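Local structure of putative PII-like nitrogen regulatory protein (Shewanella baltica, 3CE8) at residues Asp37-Leu42 with Ser49-Gly54; Leu45-Gly50 with Ala87-Ala92; Glu82-Ala87 with Met111-Asn116; Ala92-Leu97 with Cys106-Met111. The protein is of unknown function but is probably a trimeric, PII-like protein involved in nitrogen regulation. All blocks are in the same frame, centred on the assembly; numbering follows the deposited sequence. Where two conformers were deposited one is given.

From the N terminus, contact 1 closes the short loop that joins helix 35-42 to strand 50-60. Contact 2 starts in that same loop, sharing Ser49 and Gly50 with contact 1, and ties it to the start of helix 90-100 after the chain has run through strands 50-60 and 74-86. Contact 3 crosses contact 2: it leaves from the end of strand 74-86, shares Ala87, and returns at residues 111-116. Contact 4 lies wholly within the span that contact 3 bridges, seating helix 90-100 against strand 106-112. Together the four illustrate how two helices are laid on one antiparallel sheet while the strand ends lead on to neighbouring subunits.

Contact 1: Asp37-Leu42 with Ser49-Gly54; sequences DIVDTL and SGFSLG. With EDO (1,2-ethanediol), chain E; EDO (1,2-ethanediol), chain D.
Leu42 holds a single methyl almost exactly on the ring axis of Phe51. Its CD1 stands 3.8 Å from the ring centroid and only 8° off the normal, a well-centred CH-pi contact over one face. The CB of the same side chain touches the ring as well, with Leu42 CB 3.6 Å from Phe51 CE1. Phe51 CG sits between its own backbone N and carbonyl carbon (chi1 58°), and from there the ring is carried toward the helix. Val39 meets it differently: its CG1 lies near the ring plane, at the edge, 4.2 Å from Phe51 CZ, while the other methyl, CG2, packs 4.0 Å from Leu53 CD2. This is the first helix of a ferredoxin-like fold, as in PII proteins, and its residues 37-42 run nearly antiparallel (164°) to residues 50-54 of the following strand. The Phe51 ring also stacks with Phe59 of the second subunit, whose strand prolongs the sheet here. An alanine in place of this phenylalanine would probably leave the CD1 methyl of Leu42 without the face it rests on and the neighbouring subunit's ring without its stacking partner. Within the helix, Thr41 OG1 and Thr41 N grip Asp37 O from opposite faces of its carbonyl plane. On the strand, a 1,2-ethanediol, probably from the crystallisation liquor, gives a hydrogen bond through its O2 to Gly50 O at 2.6 Å.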
loop_
_atom_site.group_PDB
_atom_site.type_symbol
_atom_site.label_atom_id
_atom_site.label_comp_id
_atom_site.label_asym_id
_atom_site.label_seq_id
_atom_site.Cartn_x
_atom_site.Cartn_y
_atom_site.Cartn_z
ATOM N N ASP A 37 3.974 -21.283 -2.246
ATOM C CA ASP A 37 4.964 -21.701 -1.248
ATOM C C ASP A 37 4.997 -20.648 -0.152
ATOM O O ASP A 37 5.180 -20.951 1.028
ATOM C CB ASP A 37 6.347 -21.873 -1.880
ATOM C CG ASP A 37 6.371 -22.970 -2.932
ATOM O OD1 ASP A 37 5.970 -24.105 -2.614
ATOM O OD2 ASP A 37 6.779 -22.700 -4.080
ATOM N N ILE A 38 4.767 -19.409 -0.557
ATOM C CA ILE A 38 4.784 -18.318 0.397
ATOM C C ILE A 38 3.515 -18.404 1.241
ATOM O O ILE A 38 3.529 -18.205 2.454
ATOM C CB ILE A 38 4.888 -16.928 -0.253
ATOM C CG1 ILE A 38 6.294 -16.681 -0.789
ATOM C CG2 ILE A 38 4.593 -15.822 0.773
ATOM C CD1 ILE A 38 6.468 -15.324 -1.457
ATOM N N VAL A 39 2.413 -18.715 0.588
ATOM C CA VAL A 39 1.126 -18.786 1.282
ATOM C C VAL A 39 1.209 -19.878 2.332
ATOM O O VAL A 39 0.752 -19.725 3.456
ATOM C CB VAL A 39 -0.031 -19.029 0.287
ATOM C CG1 VAL A 39 -1.310 -19.570 0.988
ATOM C CG2 VAL A 39 -0.293 -17.752 -0.475
ATOM N N ASP A 40 1.870 -20.954 1.952
ATOM C CA ASP A 40 2.005 -22.123 2.805
ATOM C C ASP A 40 2.798 -21.823 4.043
ATOM O O ASP A 40 2.522 -22.331 5.124
ATOM C CB ASP A 40 2.692 -23.270 2.061
ATOM C CG ASP A 40 1.772 -23.950 1.041
ATOM O OD1 ASP A 40 0.549 -23.692 1.054
ATOM O OD2 ASP A 40 2.271 -24.756 0.232
ATOM N N THR A 41 3.779 -20.959 3.879
ATOM C CA THR A 41 4.673 -20.617 4.980
ATOM C C THR A 41 3.940 -19.760 5.975
ATOM O O THR A 41 4.012 -19.977 7.184
ATOM C CB THR A 41 5.878 -19.828 4.494
ATOM O OG1 THR A 41 6.747 -20.707 3.778
ATOM C CG2 THR A 41 6.633 -19.209 5.662
ATOM N N LEU A 42 3.180 -18.821 5.427
ATOM C CA LEU A 42 2.521 -17.798 6.219
ATOM C C LEU A 42 1.431 -18.395 7.051
ATOM O O LEU A 42 1.276 -18.051 8.225
ATOM C CB LEU A 42 1.942 -16.688 5.327
ATOM C CG LEU A 42 2.971 -15.870 4.551
ATOM C CD1 LEU A 42 2.339 -15.007 3.495
ATOM C CD2 LEU A 42 3.799 -15.035 5.547
ATOM N N SER A 49 -2.160 -13.252 12.099
ATOM C CA SER A 49 -3.632 -13.358 12.281
ATOM C C SER A 49 -4.343 -13.412 10.937
ATOM O O SER A 49 -5.532 -13.737 10.849
ATOM C CB SER A 49 -4.169 -12.176 13.111
ATOM O OG SER A 49 -3.774 -10.926 12.514
ATOM N N GLY A 50 -3.565 -13.135 9.908
ATOM C CA GLY A 50 -4.038 -13.092 8.529
ATOM C C GLY A 50 -3.084 -12.262 7.688
ATOM O O GLY A 50 -2.180 -11.624 8.212
ATOM N N PHE A 51 -3.262 -12.338 6.373
ATOM C CA PHE A 51 -2.469 -11.547 5.375
ATOM C C PHE A 51 -3.249 -11.313 4.112
ATOM O O PHE A 51 -4.290 -11.915 3.895
ATOM C CB PHE A 51 -1.135 -12.200 5.009
ATOM C CG PHE A 51 -1.265 -13.595 4.452
ATOM C CD1 PHE A 51 -1.374 -14.686 5.299
ATOM C CD2 PHE A 51 -1.283 -13.812 3.080
ATOM C CE1 PHE A 51 -1.520 -15.955 4.785
ATOM C CE2 PHE A 51 -1.424 -15.088 2.564
ATOM C CZ PHE A 51 -1.536 -16.157 3.413
ATOM N N SER A 52 -2.714 -10.436 3.280
ATOM C CA SER A 52 -3.367 -10.132 2.012
ATOM C C SER A 52 -2.415 -10.249 0.864
ATOM O O SER A 52 -1.207 -10.171 1.013
ATOM C CB SER A 52 -3.959 -8.726 1.990
ATOM O OG SER A 52 -3.011 -7.764 1.553
ATOM N N LEU A 53 -2.983 -10.446 -0.303
ATOM C CA LEU A 53 -2.171 -10.529 -1.518
ATOM C C LEU A 53 -2.891 -10.041 -2.751
ATOM O O LEU A 53 -4.065 -10.261 -2.943
ATOM C CB LEU A 53 -1.662 -11.945 -1.737
ATOM C CG LEU A 53 -2.593 -13.024 -2.205
ATOM C CD1 LEU A 53 -2.671 -12.904 -3.700
ATOM C CD2 LEU A 53 -2.020 -14.366 -1.825
ATOM N N GLY A 54 -2.152 -9.312 -3.553
ATOM C CA GLY A 54 -2.683 -8.791 -4.790
ATOM C C GLY A 54 -1.684 -8.804 -5.920
ATOM O O GLY A 54 -0.483 -8.873 -5.714
HETATM C C1 EDO E . -2.572 -7.421 6.364
HETATM O O1 EDO E . -3.041 -7.824 5.072
HETATM C C2 EDO E . -3.301 -8.159 7.473
HETATM O O2 EDO E . -2.278 -9.048 7.874
HETATM C C1 EDO D . 6.487 -21.812 8.971
HETATM O O1 EDO D . 5.961 -22.311 7.736
HETATM C C2 EDO D . 5.856 -22.396 10.240
HETATM O O2 EDO D . 6.804 -22.316 11.300
#

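Contact 2: Leu45-Gly50 with Ala87-Ala92; sequences LEFLSG and AAQQAA. With EDO (1,2-ethanediol), chain E.
Phe47 meets Gln89 and Ala92 from the third position of a type I turn that begins at Leu45. The turn is closed by the hydrogen bond from Leu48 N to Leu45 O (3.2 Å), and Leu45 itself takes an indirect part: its CB lies 4.0 Å above one face of the Phe47 ring, displaced toward the rim, while its side chain packs on Leu93. Next but one comes the ring, whose opposite face is covered by Gln89. Gln89 CB stands over the middle, 3.8 Å from the Phe47 ring centroid and 13° off the normal, a CH-pi contact. Beyond CB the glutamine chain bends at chi2 (-79°), which brings the amide over the CB and CD2 side of the ring, the two planes only 19° apart, with Gln89 OE1 3.5 Å from Phe47 CD2. One turn further along the helix, Ala92 CB approaches Phe47 CE2 to 3.9 Å. The aromatic ring is therefore layered between aliphatic carbons of its own turn and of the helix start. Leu48 then turns inward against Ile83 and His85 of strand 74-86. Ser49 packs on Arg107 of the second subunit, and Gly50 pairs with a strand of that chain. Gln89 is the N-cap residue of helix 90-100, and the contact as a whole joins the first helix-to-strand connection of a ferredoxin-like fold to the beginning of its second helix.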
loop_
_atom_site.group_PDB
_atom_site.type_symbol
_atom_site.label_atom_id
_atom_site.label_comp_id
_atom_site.label_asym_id
_atom_site.label_seq_id
_atom_site.Cartn_x
_atom_site.Cartn_y
_atom_site.Cartn_z
ATOM N N LEU A 45 2.540 -19.857 10.336
ATOM C CA LEU A 45 3.110 -18.950 11.334
ATOM C C LEU A 45 1.996 -18.465 12.286
ATOM O O LEU A 45 1.082 -17.713 11.891
ATOM C CB LEU A 45 3.853 -17.793 10.652
ATOM C CG LEU A 45 5.135 -18.175 9.883
ATOM C CD1 LEU A 45 5.716 -17.014 9.056
ATOM C CD2 LEU A 45 6.200 -18.747 10.838
ATOM N N GLU A 46 2.092 -18.935 13.536
ATOM C CA GLU A 46 1.108 -18.652 14.633
ATOM C C GLU A 46 0.954 -17.218 15.082
ATOM O O GLU A 46 -0.039 -16.838 15.677
ATOM C CB GLU A 46 1.391 -19.470 15.911
ATOM C CG GLU A 46 0.682 -20.796 15.942
ATOM C CD GLU A 46 1.038 -21.602 17.182
ATOM O OE1 GLU A 46 2.186 -21.459 17.687
ATOM O OE2 GLU A 46 0.189 -22.405 17.635
ATOM N N PHE A 47 1.955 -16.426 14.819
ATOM C CA PHE A 47 1.956 -15.051 15.297
ATOM C C PHE A 47 1.285 -14.158 14.284
ATOM O O PHE A 47 1.148 -12.977 14.516
ATOM C CB PHE A 47 3.377 -14.570 15.652
ATOM C CG PHE A 47 4.391 -14.734 14.536
ATOM C CD1 PHE A 47 4.444 -13.830 13.487
ATOM C CD2 PHE A 47 5.294 -15.796 14.557
ATOM C CE1 PHE A 47 5.365 -13.990 12.474
ATOM C CE2 PHE A 47 6.225 -15.960 13.548
ATOM C CZ PHE A 47 6.260 -15.064 12.501
ATOM N N LEU A 48 0.871 -14.755 13.169
ATOM C CA LEU A 48 0.158 -14.034 12.078
ATOM C C LEU A 48 -1.360 -14.309 12.191
ATOM O O LEU A 48 -1.790 -15.455 12.342
ATOM C CB LEU A 48 0.645 -14.450 10.688
ATOM C CG LEU A 48 2.100 -14.223 10.278
ATOM C CD1 LEU A 48 2.311 -14.747 8.855
ATOM C CD2 LEU A 48 2.465 -12.779 10.403
ATOM N N SER A 49 -2.160 -13.252 12.099
ATOM C CA SER A 49 -3.632 -13.358 12.281
ATOM C C SER A 49 -4.343 -13.412 10.937
ATOM O O SER A 49 -5.532 -13.737 10.849
ATOM C CB SER A 49 -4.169 -12.176 13.111
ATOM O OG SER A 49 -3.774 -10.926 12.514
ATOM N N GLY A 50 -3.565 -13.135 9.908
ATOM C CA GLY A 50 -4.038 -13.092 8.529
ATOM C C GLY A 50 -3.084 -12.262 7.688
ATOM O O GLY A 50 -2.180 -11.624 8.212
ATOM N N ALA A 87 6.546 -6.591 15.544
ATOM C CA ALA A 87 7.935 -6.235 15.311
ATOM C C ALA A 87 8.858 -7.258 15.948
ATOM O O ALA A 87 9.942 -7.553 15.445
ATOM C CB ALA A 87 8.234 -4.799 15.865
ATOM N N ALA A 88 8.374 -7.843 17.025
ATOM C CA ALA A 88 9.166 -8.805 17.825
ATOM C C ALA A 88 9.437 -10.120 17.086
ATOM O O ALA A 88 10.344 -10.868 17.439
ATOM C CB ALA A 88 8.465 -9.118 19.135
ATOM N N GLN A 89 8.636 -10.360 16.053
ATOM C CA GLN A 89 8.638 -11.612 15.289
ATOM C C GLN A 89 9.121 -11.375 13.855
ATOM O O GLN A 89 8.995 -12.224 12.972
ATOM C CB GLN A 89 7.223 -12.145 15.222
ATOM C CG GLN A 89 6.527 -12.246 16.550
ATOM C CD GLN A 89 6.943 -13.445 17.328
ATOM O OE1 GLN A 89 7.597 -14.342 16.798
ATOM N NE2 GLN A 89 6.558 -13.485 18.602
ATOM N N GLN A 90 9.687 -10.204 13.660
ATOM C CA GLN A 90 10.208 -9.807 12.362
ATOM C C GLN A 90 11.237 -10.804 11.796
ATOM O O GLN A 90 11.154 -11.200 10.630
ATOM C CB GLN A 90 10.847 -8.412 12.436
ATOM C CG GLN A 90 11.231 -7.848 11.066
ATOM C CD GLN A 90 12.038 -6.569 11.168
ATOM O OE1 GLN A 90 11.495 -5.491 11.402
ATOM N NE2 GLN A 90 13.352 -6.688 10.968
ATOM N N ALA A 91 12.184 -11.205 12.632
ATOM C CA ALA A 91 13.259 -12.128 12.229
ATOM C C ALA A 91 12.638 -13.440 11.840
ATOM O O ALA A 91 12.906 -13.998 10.777
ATOM C CB ALA A 91 14.197 -12.391 13.336
ATOM N N ALA A 92 11.817 -13.939 12.750
ATOM C CA ALA A 92 11.131 -15.223 12.548
ATOM C C ALA A 92 10.434 -15.228 11.192
ATOM O O ALA A 92 10.519 -16.212 10.442
ATOM C CB ALA A 92 10.120 -15.498 13.670
HETATM C C1 EDO E . -2.572 -7.421 6.364
HETATM O O1 EDO E . -3.041 -7.824 5.072
HETATM C C2 EDO E . -3.301 -8.159 7.473
HETATM O O2 EDO E . -2.278 -9.048 7.874
#

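Contact 3: Glu82-Ala87 with Met111-Asn116; sequences EIMHPA and MPIYQN. With EDO (1,2-ethanediol), chain E.
Where the last strand of the ferredoxin-like core gives way to a C-terminal extension, Ile113 and Asn116 meet Met84, a selenomethionine on strand 74-86. Strand 23-31 separates strand 74-86 from strand 106-112 in the sheet, so the contact reaches over it, and Met84 also packs on its Glu23 and Leu25. Met84 was modelled in two conformers, and the details of its side chain hold for one of them. In that conformer CG is anti to the backbone N (chi1 -174°), and two bends, at chi2 and chi3, point the chain end at Ile113 tip to tip. Met84 CE lies 3.7 Å from Ile113 CG1, and SE approaches the same carbon doubtfully close. Asn116 runs past in the opposite direction, its OD1 3.7 Å from Met84 CG, and that oxygen also has a weak hydrogen bond to Arg107 NH1 of the second subunit. Beside Met84 on the strand, His85 turns back on its own chain: ND1 donates to Ile83 O at 2.9 Å in a nearly straight bond (169°), with the acceptor in the ring plane. The other ring nitrogen, NE2, is hydrogen-bonded to Gln24 NE2, so both ends hold the imidazole in its rotation. Gln115 and Asn116 pair antiparallel with a strand of the second subunit, continuing the sheet from one ferredoxin-like subunit into the next, consistent with the trimers of PII-like proteins.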
loop_
_atom_site.group_PDB
_atom_site.type_symbol
_atom_site.label_atom_id
_atom_site.label_comp_id
_atom_site.label_asym_id
_atom_site.label_seq_id
_atom_site.Cartn_x
_atom_site.Cartn_y
_atom_site.Cartn_z
ATOM N N GLU A 82 1.031 -8.524 1.649
ATOM C CA GLU A 82 1.106 -7.600 2.777
ATOM C C GLU A 82 0.769 -8.378 4.030
ATOM O O GLU A 82 -0.301 -9.000 4.135
ATOM C CB GLU A 82 0.190 -6.394 2.587
ATOM C CG GLU A 82 0.651 -5.509 1.451
ATOM C CD GLU A 82 -0.045 -4.164 1.381
ATOM O OE1 GLU A 82 -0.980 -3.869 2.154
ATOM O OE2 GLU A 82 0.385 -3.372 0.544
ATOM N N ILE A 83 1.732 -8.349 4.946
ATOM C CA ILE A 83 1.709 -9.128 6.177
ATOM C C ILE A 83 1.993 -8.335 7.449
ATOM O O ILE A 83 3.114 -7.963 7.780
ATOM C CB ILE A 83 2.742 -10.273 6.078
ATOM C CG1 ILE A 83 2.552 -11.014 4.749
ATOM C CG2 ILE A 83 2.672 -11.238 7.288
ATOM C CD1 ILE A 83 3.832 -11.516 4.224
HETATM N N MSE A 84 0.908 -8.079 8.140
HETATM C CA MSE A 84 0.935 -7.402 9.423
HETATM C C MSE A 84 1.460 -8.426 10.414
HETATM O O MSE A 84 1.031 -9.590 10.427
HETATM C CB MSE A 84 -0.456 -6.915 9.853
HETATM C CG MSE A 84 -0.427 -6.087 11.120
HETATM SE SE MSE A 84 0.275 -4.336 10.746
HETATM C CE MSE A 84 -0.978 -3.825 9.359
ATOM N N HIS A 85 2.406 -7.981 11.225
ATOM C CA HIS A 85 3.039 -8.824 12.207
ATOM C C HIS A 85 3.682 -8.006 13.313
ATOM O O HIS A 85 4.025 -6.846 13.106
ATOM C CB HIS A 85 4.137 -9.645 11.519
ATOM C CG HIS A 85 5.263 -8.808 10.978
ATOM N ND1 HIS A 85 5.169 -8.106 9.786
ATOM C CD2 HIS A 85 6.498 -8.548 11.473
ATOM C CE1 HIS A 85 6.297 -7.439 9.584
ATOM N NE2 HIS A 85 7.117 -7.682 10.593
ATOM N N PRO A 86 3.845 -8.612 14.492
ATOM C CA PRO A 86 4.558 -7.936 15.551
ATOM C C PRO A 86 6.051 -7.774 15.237
ATOM O O PRO A 86 6.722 -8.692 14.756
ATOM C CB PRO A 86 4.374 -8.860 16.767
ATOM C CG PRO A 86 3.503 -10.020 16.329
ATOM C CD PRO A 86 3.470 -10.000 14.834
ATOM N N ALA A 87 6.546 -6.591 15.544
ATOM C CA ALA A 87 7.935 -6.235 15.311
ATOM C C ALA A 87 8.858 -7.258 15.948
ATOM O O ALA A 87 9.942 -7.553 15.445
ATOM C CB ALA A 87 8.234 -4.799 15.865
HETATM N N MSE A 111 7.053 -1.415 6.892
HETATM C CA MSE A 111 6.542 -0.075 7.170
HETATM C C MSE A 111 5.906 -0.024 8.514
HETATM O O MSE A 111 5.349 -1.005 8.982
HETATM C CB MSE A 111 5.489 0.303 6.148
HETATM C CG MSE A 111 5.939 -0.061 4.762
HETATM SE SE MSE A 111 4.759 0.516 3.376
HETATM C CE MSE A 111 5.079 2.385 3.556
ATOM N N PRO A 112 5.979 1.137 9.135
ATOM C CA PRO A 112 5.365 1.267 10.413
ATOM C C PRO A 112 3.882 1.468 10.297
ATOM O O PRO A 112 3.368 2.011 9.294
ATOM C CB PRO A 112 6.025 2.518 10.979
ATOM C CG PRO A 112 6.363 3.323 9.797
ATOM C CD PRO A 112 6.618 2.379 8.682
ATOM N N ILE A 113 3.231 0.977 11.348
ATOM C CA ILE A 113 1.780 1.054 11.584
ATOM C C ILE A 113 1.542 1.803 12.872
ATOM O O ILE A 113 2.095 1.446 13.894
ATOM C CB ILE A 113 1.167 -0.321 11.806
ATOM C CG1 ILE A 113 1.242 -1.139 10.531
ATOM C CG2 ILE A 113 -0.273 -0.172 12.289
ATOM C CD1 ILE A 113 0.964 -0.317 9.325
ATOM N N TYR A 114 0.709 2.825 12.837
ATOM C CA TYR A 114 0.438 3.580 14.067
ATOM C C TYR A 114 -0.532 2.796 14.903
ATOM O O TYR A 114 -0.462 2.717 16.113
ATOM C CB TYR A 114 -0.299 4.866 13.812
ATOM C CG TYR A 114 0.523 6.069 13.492
ATOM C CD1 TYR A 114 1.814 6.216 13.975
ATOM C CD2 TYR A 114 -0.062 7.144 12.842
ATOM C CE1 TYR A 114 2.543 7.400 13.729
ATOM C CE2 TYR A 114 0.633 8.316 12.597
ATOM C CZ TYR A 114 1.921 8.456 13.046
ATOM O OH TYR A 114 2.537 9.669 12.745
ATOM N N GLN A 115 -1.485 2.246 14.187
ATOM C CA GLN A 115 -2.566 1.519 14.801
ATOM C C GLN A 115 -3.248 0.516 13.907
ATOM O O GLN A 115 -3.298 0.663 12.701
ATOM C CB GLN A 115 -3.577 2.538 15.263
ATOM C CG GLN A 115 -4.784 1.946 15.894
ATOM C CD GLN A 115 -5.714 3.040 16.348
ATOM O OE1 GLN A 115 -5.247 4.116 16.710
ATOM N NE2 GLN A 115 -7.028 2.791 16.320
ATOM N N ASN A 116 -3.741 -0.546 14.515
ATOM C CA ASN A 116 -4.513 -1.528 13.756
ATOM C C ASN A 116 -5.570 -2.251 14.571
ATOM O O ASN A 116 -5.575 -2.216 15.803
ATOM C CB ASN A 116 -3.640 -2.502 12.980
ATOM C CG ASN A 116 -3.357 -3.730 13.724
ATOM O OD1 ASN A 116 -3.256 -4.811 13.131
ATOM N ND2 ASN A 116 -3.244 -3.606 15.027
HETATM C C1 EDO E . -2.572 -7.421 6.364
HETATM O O1 EDO E . -3.041 -7.824 5.072
HETATM C C2 EDO E . -3.301 -8.159 7.473
HETATM O O2 EDO E . -2.278 -9.048 7.874
#

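Contact 4: Ala92-Leu97 with Cys106-Met111; sequences ALLTAL and CRYWIM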
loop_
_atom_site.group_PDB
_atom_site.type_symbol
_atom_site.label_atom_id
_atom_site.label_comp_id
_atom_site.label_asym_id
_atom_site.label_seq_id
_atom_site.Cartn_x
_atom_site.Cartn_y
_atom_site.Cartn_z
ATOM N N ALA A 92 11.817 -13.939 12.750
ATOM C CA ALA A 92 11.131 -15.223 12.548
ATOM C C ALA A 92 10.434 -15.228 11.192
ATOM O O ALA A 92 10.519 -16.212 10.442
ATOM C CB ALA A 92 10.120 -15.498 13.670
ATOM N N LEU A 93 9.823 -14.091 10.865
ATOM C CA LEU A 93 9.018 -13.960 9.634
ATOM C C LEU A 93 9.893 -13.904 8.396
ATOM O O LEU A 93 9.644 -14.594 7.413
ATOM C CB LEU A 93 8.117 -12.721 9.684
ATOM C CG LEU A 93 7.267 -12.367 8.441
ATOM C CD1 LEU A 93 6.330 -13.478 8.007
ATOM C CD2 LEU A 93 6.492 -11.090 8.692
ATOM N N LEU A 94 10.969 -13.144 8.484
ATOM C CA LEU A 94 11.821 -12.937 7.322
ATOM C C LEU A 94 12.701 -14.153 7.034
ATOM O O LEU A 94 12.954 -14.498 5.865
ATOM C CB LEU A 94 12.671 -11.672 7.466
ATOM C CG LEU A 94 11.987 -10.289 7.471
ATOM C CD1 LEU A 94 13.041 -9.193 7.711
ATOM C CD2 LEU A 94 11.257 -10.027 6.199
ATOM N N THR A 95 13.176 -14.800 8.092
ATOM C CA THR A 95 14.016 -16.001 7.939
ATOM C C THR A 95 13.167 -17.149 7.361
ATOM O O THR A 95 13.642 -17.953 6.574
ATOM C CB THR A 95 14.673 -16.446 9.266
ATOM O OG1 THR A 95 13.665 -16.573 10.263
ATOM C CG2 THR A 95 15.682 -15.450 9.738
ATOM N N ALA A 96 11.896 -17.184 7.745
ATOM C CA ALA A 96 10.949 -18.233 7.274
ATOM C C ALA A 96 10.688 -18.047 5.793
ATOM O O ALA A 96 10.646 -18.997 5.002
ATOM C CB ALA A 96 9.642 -18.175 8.043
ATOM N N LEU A 97 10.500 -16.788 5.416
ATOM C CA LEU A 97 10.239 -16.446 3.995
ATOM C C LEU A 97 11.519 -16.582 3.169
ATOM O O LEU A 97 11.496 -17.027 2.032
ATOM C CB LEU A 97 9.660 -15.058 3.866
ATOM C CG LEU A 97 8.245 -14.919 4.441
ATOM C CD1 LEU A 97 7.952 -13.451 4.570
ATOM C CD2 LEU A 97 7.180 -15.652 3.608
ATOM N N CYS A 106 13.147 -12.070 -3.743
ATOM C CA CYS A 106 11.981 -11.217 -3.535
ATOM C C CYS A 106 12.263 -9.919 -2.835
ATOM O O CYS A 106 12.817 -9.885 -1.750
ATOM C CB CYS A 106 10.907 -11.967 -2.754
ATOM S SG CYS A 106 10.307 -13.323 -3.808
ATOM N N ARG A 107 11.867 -8.840 -3.478
ATOM C CA ARG A 107 11.998 -7.536 -2.858
ATOM C C ARG A 107 11.041 -7.419 -1.713
ATOM O O ARG A 107 9.960 -7.994 -1.722
ATOM C CB ARG A 107 11.775 -6.388 -3.826
ATOM C CG ARG A 107 13.075 -5.876 -4.383
ATOM C CD ARG A 107 12.911 -4.467 -4.953
ATOM N NE ARG A 107 14.088 -3.649 -4.678
ATOM C CZ ARG A 107 14.240 -2.969 -3.542
ATOM N NH1 ARG A 107 13.287 -3.031 -2.594
ATOM N NH2 ARG A 107 15.345 -2.246 -3.351
ATOM N N TYR A 108 11.473 -6.705 -0.691
ATOM C CA TYR A 108 10.575 -6.450 0.424
ATOM C C TYR A 108 10.883 -5.157 1.116
ATOM O O TYR A 108 11.942 -4.561 0.950
ATOM C CB TYR A 108 10.635 -7.564 1.467
ATOM C CG TYR A 108 11.853 -7.465 2.363
ATOM C CD1 TYR A 108 13.077 -7.915 1.946
ATOM C CD2 TYR A 108 11.771 -6.902 3.618
ATOM C CE1 TYR A 108 14.215 -7.817 2.759
ATOM C CE2 TYR A 108 12.894 -6.793 4.439
ATOM C CZ TYR A 108 14.113 -7.250 4.007
ATOM O OH TYR A 108 15.239 -7.149 4.808
ATOM N N TRP A 109 9.883 -4.722 1.851
ATOM C CA TRP A 109 10.008 -3.570 2.728
ATOM C C TRP A 109 9.045 -3.666 3.890
ATOM O O TRP A 109 8.103 -4.412 3.856
ATOM C CB TRP A 109 9.959 -2.223 2.001
ATOM C CG TRP A 109 8.752 -1.964 1.256
ATOM C CD1 TRP A 109 7.636 -1.311 1.687
ATOM C CD2 TRP A 109 8.516 -2.318 -0.110
ATOM N NE1 TRP A 109 6.686 -1.260 0.660
ATOM C CE2 TRP A 109 7.200 -1.881 -0.443
ATOM C CE3 TRP A 109 9.280 -2.984 -1.085
ATOM C CZ2 TRP A 109 6.638 -2.083 -1.693
ATOM C CZ3 TRP A 109 8.713 -3.186 -2.347
ATOM C CH2 TRP A 109 7.402 -2.731 -2.634
ATOM N N ILE A 110 9.411 -2.989 4.972
ATOM C CA ILE A 110 8.666 -3.024 6.241
ATOM C C ILE A 110 8.323 -1.615 6.593
ATOM O O ILE A 110 9.161 -0.713 6.543
ATOM C CB ILE A 110 9.491 -3.672 7.412
ATOM C CG1 ILE A 110 9.962 -5.102 7.029
ATOM C CG2 ILE A 110 8.653 -3.684 8.671
ATOM C CD1 ILE A 110 10.695 -5.830 8.105
HETATM N N MSE A 111 7.053 -1.415 6.892
HETATM C CA MSE A 111 6.542 -0.075 7.170
HETATM C C MSE A 111 5.906 -0.024 8.514
HETATM O O MSE A 111 5.349 -1.005 8.982
HETATM C CB MSE A 111 5.489 0.303 6.148
HETATM C CG MSE A 111 5.939 -0.061 4.762
HETATM SE SE MSE A 111 4.759 0.516 3.376
HETATM C CE MSE A 111 5.079 2.385 3.556
#
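Leu94 has CG anti to its carbonyl carbon (chi1 -67°), which sends both methyls off helix 90-100 toward Tyr108 and Ile110. Ile110 reaches out from the strand with an extended chain (chi2 -177°), so that its CD1 meets Leu94 CD1 tip to tip at 4.1 Å. The leucine's other methyl, CD2, comes over one face of the tyrosine ring, off toward one side of it, 4.0 Å from Tyr108 CE2. These two side chains cross at about a right angle, and both branches of the leucine touch the ring near CE2, while CD1 also reaches Ile110. A serine here in place of Leu94 would be likely to open a gap between the helix and the strand, taking the methyl from the face of Tyr108 and one apolar neighbour from Ile110 CD1. The polar end of Tyr108 belongs to the assembly, its OH being hydrogen-bonded to Gln115 NE2 of the third subunit, while residues 106-110 pair with a strand of that chain. The contact belongs to the second beta-alpha-beta unit of a ferredoxin-like fold (strand 74-86, helix 90-100, strand 106-112), in which the helix packs on the final core strand.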